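Local structure of ecdysteroid-phosphate phosphatase (Bombyx mori, 3C7T) at residues A[55-60]-A[88-93]. The protein removes phosphate from ecdysteroid phosphates such as ecdysone 22-phosphate, releasing the active hormone, and this chain is its phosphoglycerate-mutase-like catalytic domain. Numbering follows the deposited sequence.
Sequences VKDTPL and SPALRC. With WO4 (tungstate(VI)ion), chain E.
The Arg92 guanidinium has Ala90 CB over one face, offset toward the rim, while Thr58 CG2 approaches obliquely, 4.2 Å from Arg92 NH1. At its edge, near the plane, NE and NH2 converge on the single tungstate oxygen O4, NE at 2.7 Å, a fork that suits arginine to an oxyanion. Arg92 CG sits between backbone N and carbonyl carbon (chi1 59°), and from there the extended chain carries NE to the tungstate. NH1 turns instead to a water, which also accepts from Arg92 N and donates to Thr58 O and, at 2.8 Å, to Asp57 OD1. Aspartate suits its place by having two oxygens: OD1 also takes Leu91 N at 2.9 Å, nearly straight at 169° and on the syn side, just where helix 91-104 begins, while OD2 forms a salt bridge with Arg47. Branched Leu91 lays one methyl, CD2, against Pro59 CA at 3.7 Å, and Leu60 CD2 packs on Arg92 CB. An alanine at Asp57 would probably leave Leu91 N and Arg47 without their acceptor and the water less firmly held. Asp57 thus acts from the second shell: through the water it probably helps hold in place the arginine that, beside the phosphohistidine-forming His12, grips the tungstate in this histidine phosphatase pocket, and its negative charge may help balance the guanidinium.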
ATOM      1  N   VAL A  55     -10.516 -19.475   4.578  1.00 21.97           N
ATOM      2  CA  VAL A  55     -11.127 -18.952   5.822  1.00 21.78           C
ATOM      3  C   VAL A  55     -10.157 -19.151   6.998  1.00 22.54           C
ATOM      4  O   VAL A  55      -9.897 -18.228   7.769  1.00 23.16           O
ATOM      5  CB  VAL A  55     -12.493 -19.616   6.126  1.00 21.35           C
ATOM      6  CG1 VAL A  55     -13.030 -19.154   7.459  1.00 21.97           C
ATOM      7  CG2 VAL A  55     -13.486 -19.305   5.042  1.00 22.93           C
ATOM      8  N   LYS A  56      -9.608 -20.352   7.114  1.00 23.61           N
ATOM      9  CA  LYS A  56      -8.694 -20.708   8.215  1.00 24.24           C
ATOM     10  C   LYS A  56      -7.283 -20.137   8.095  1.00 24.73           C
ATOM     11  O   LYS A  56      -6.555 -20.029   9.100  1.00 25.75           O
ATOM     12  CB  LYS A  56      -8.591 -22.233   8.319  1.00 24.09           C
ATOM     13  CG  LYS A  56      -9.890 -22.913   8.727  1.00 26.19           C
ATOM     14  CD  LYS A  56      -9.851 -24.408   8.500  1.00 28.76           C
ATOM     15  CE  LYS A  56     -11.049 -25.040   9.168  1.00 33.46           C
ATOM     16  NZ  LYS A  56     -11.663 -26.120   8.338  1.00 37.66           N
ATOM     17  N   ASP A  57      -6.882 -19.796   6.875  1.00 23.51           N
ATOM     18  CA  ASP A  57      -5.477 -19.498   6.581  1.00 23.17           C
ATOM     19  C   ASP A  57      -5.444 -18.345   5.581  1.00 22.03           C
ATOM     20  O   ASP A  57      -5.236 -18.543   4.385  1.00 21.83           O
ATOM     21  CB  ASP A  57      -4.774 -20.779   6.058  1.00 23.12           C
ATOM     22  CG  ASP A  57      -3.251 -20.601   5.835  1.00 26.60           C
ATOM     23  OD1 ASP A  57      -2.593 -19.819   6.593  1.00 25.65           O
ATOM     24  OD2 ASP A  57      -2.730 -21.270   4.901  1.00 24.37           O
ATOM     25  N   THR A  58      -5.671 -17.137   6.103  1.00 21.38           N
ATOM     26  CA  THR A  58      -5.846 -15.922   5.278  1.00 20.01           C
ATOM     27  C   THR A  58      -4.660 -15.564   4.359  1.00 18.89           C
ATOM     28  O   THR A  58      -3.500 -15.744   4.740  1.00 19.37           O
ATOM     29  CB  THR A  58      -6.166 -14.722   6.191  1.00 20.44           C
ATOM     30  OG1 THR A  58      -6.609 -13.616   5.393  1.00 22.70           O
ATOM     31  CG2 THR A  58      -4.937 -14.347   7.031  1.00 21.54           C
ATOM     32  N   PRO A  59      -4.940 -15.080   3.134  1.00 17.59           N
ATOM     33  CA  PRO A  59      -3.898 -14.459   2.292  1.00 17.69           C
ATOM     34  C   PRO A  59      -3.526 -13.085   2.855  1.00 17.25           C
ATOM     35  O   PRO A  59      -4.267 -12.529   3.679  1.00 15.66           O
ATOM     36  CB  PRO A  59      -4.623 -14.225   0.966  1.00 18.93           C
ATOM     37  CG  PRO A  59      -5.848 -15.080   1.001  1.00 19.10           C
ATOM     38  CD  PRO A  59      -6.241 -15.139   2.446  1.00 17.51           C
ATOM     39  N   LEU A  60      -2.410 -12.525   2.384  1.00 16.52           N
ATOM     40  CA  LEU A  60      -2.182 -11.074   2.525  1.00 16.55           C
ATOM     41  C   LEU A  60      -3.072 -10.309   1.565  1.00 16.41           C
ATOM     42  O   LEU A  60      -3.403 -10.810   0.499  1.00 17.61           O
ATOM     43  CB  LEU A  60      -0.742 -10.717   2.159  1.00 16.91           C
ATOM     44  CG  LEU A  60       0.434 -11.292   2.939  1.00 16.36           C
ATOM     45  CD1 LEU A  60       1.720 -10.753   2.318  1.00 16.66           C
ATOM     46  CD2 LEU A  60       0.318 -10.895   4.434  1.00 18.27           C
ATOM     47  N   SER A  88       7.183 -19.008   8.884  1.00 21.39           N
ATOM     48  CA  SER A  88       6.115 -19.775   9.502  1.00 20.74           C
ATOM     49  C   SER A  88       5.266 -20.374   8.383  1.00 20.31           C
ATOM     50  O   SER A  88       5.190 -19.801   7.316  1.00 20.23           O
ATOM     51  CB  SER A  88       5.256 -18.829  10.346  1.00 20.47           C
ATOM     52  OG  SER A  88       3.999 -19.396  10.594  1.00 22.14           O
ATOM     53  N   PRO A  89       4.647 -21.550   8.607  1.00 20.28           N
ATOM     54  CA  PRO A  89       3.888 -22.159   7.514  1.00 20.66           C
ATOM     55  C   PRO A  89       2.534 -21.482   7.199  1.00 20.06           C
ATOM     56  O   PRO A  89       1.880 -21.875   6.222  1.00 20.40           O
ATOM     57  CB  PRO A  89       3.704 -23.614   7.990  1.00 20.75           C
ATOM     58  CG  PRO A  89       3.727 -23.513   9.470  1.00 20.55           C
ATOM     59  CD  PRO A  89       4.666 -22.399   9.813  1.00 20.17           C
ATOM     60  N   ALA A  90       2.124 -20.485   8.002  1.00 20.19           N
ATOM     61  CA  ALA A  90       0.917 -19.687   7.721  1.00 18.97           C
ATOM     62  C   ALA A  90       1.069 -19.013   6.370  1.00 19.52           C
ATOM     63  O   ALA A  90       2.143 -18.440   6.067  1.00 19.96           O
ATOM     64  CB  ALA A  90       0.693 -18.627   8.815  1.00 18.80           C
ATOM     65  N   LEU A  91      -0.005 -19.025   5.570  1.00 19.35           N
ATOM     66  CA  LEU A  91       0.077 -18.469   4.219  1.00 19.36           C
ATOM     67  C   LEU A  91       0.514 -17.018   4.223  1.00 19.07           C
ATOM     68  O   LEU A  91       1.288 -16.609   3.340  1.00 19.80           O
ATOM     69  CB  LEU A  91      -1.246 -18.576   3.468  1.00 19.98           C
ATOM     70  CG  LEU A  91      -1.250 -17.917   2.093  1.00 20.20           C
ATOM     71  CD1 LEU A  91      -0.207 -18.571   1.145  1.00 19.76           C
ATOM     72  CD2 LEU A  91      -2.692 -17.880   1.497  1.00 21.03           C
ATOM     73  N   ARG A  92       0.033 -16.243   5.188  1.00 18.19           N
ATOM     74  CA  ARG A  92       0.427 -14.816   5.284  1.00 18.66           C
ATOM     75  C   ARG A  92       1.940 -14.626   5.458  1.00 18.77           C
ATOM     76  O   ARG A  92       2.526 -13.647   4.968  1.00 19.15           O
ATOM     77  CB  ARG A  92      -0.352 -14.128   6.412  1.00 18.89           C
ATOM     78  CG  ARG A  92      -0.129 -14.761   7.784  1.00 17.64           C
ATOM     79  CD  ARG A  92      -1.061 -14.130   8.805  1.00 16.52           C
ATOM     80  NE  ARG A  92      -1.075 -14.716  10.148  1.00 19.73           N
ATOM     81  CZ  ARG A  92      -1.795 -15.784  10.525  1.00 19.59           C
ATOM     82  NH1 ARG A  92      -2.523 -16.489   9.644  1.00 19.81           N
ATOM     83  NH2 ARG A  92      -1.751 -16.181  11.795  1.00 19.04           N
ATOM     84  N   CYS A  93       2.570 -15.565   6.148  1.00 18.73           N
ATOM     85  CA  CYS A  93       4.013 -15.487   6.405  1.00 18.89           C
ATOM     86  C   CYS A  93       4.820 -15.881   5.166  1.00 19.14           C
ATOM     87  O   CYS A  93       5.812 -15.221   4.806  1.00 18.40           O
ATOM     88  CB  CYS A  93       4.401 -16.333   7.622  1.00 19.00           C
ATOM     89  SG  CYS A  93       3.431 -15.936   9.100  1.00 22.40           S
TER
HETATM   90  W   WO4 E   1      -0.261 -12.310  13.455  1.00 20.56           W
HETATM   91  O1  WO4 E   1       1.365 -11.417  13.997  1.00 20.07           O
HETATM   92  O2  WO4 E   1      -0.924 -12.814  15.260  1.00 18.66           O
HETATM   93  O3  WO4 E   1      -1.804 -11.275  12.755  1.00 13.35           O
HETATM   94  O4  WO4 E   1      -0.073 -14.060  12.584  1.00 18.26           O
HETATM   95  O   HOH W   1      -2.377 -16.982   6.722  1.00 16.62           O
HETATM   96  O   HOH W   2      -0.462 -22.134   4.245  1.00 28.23           O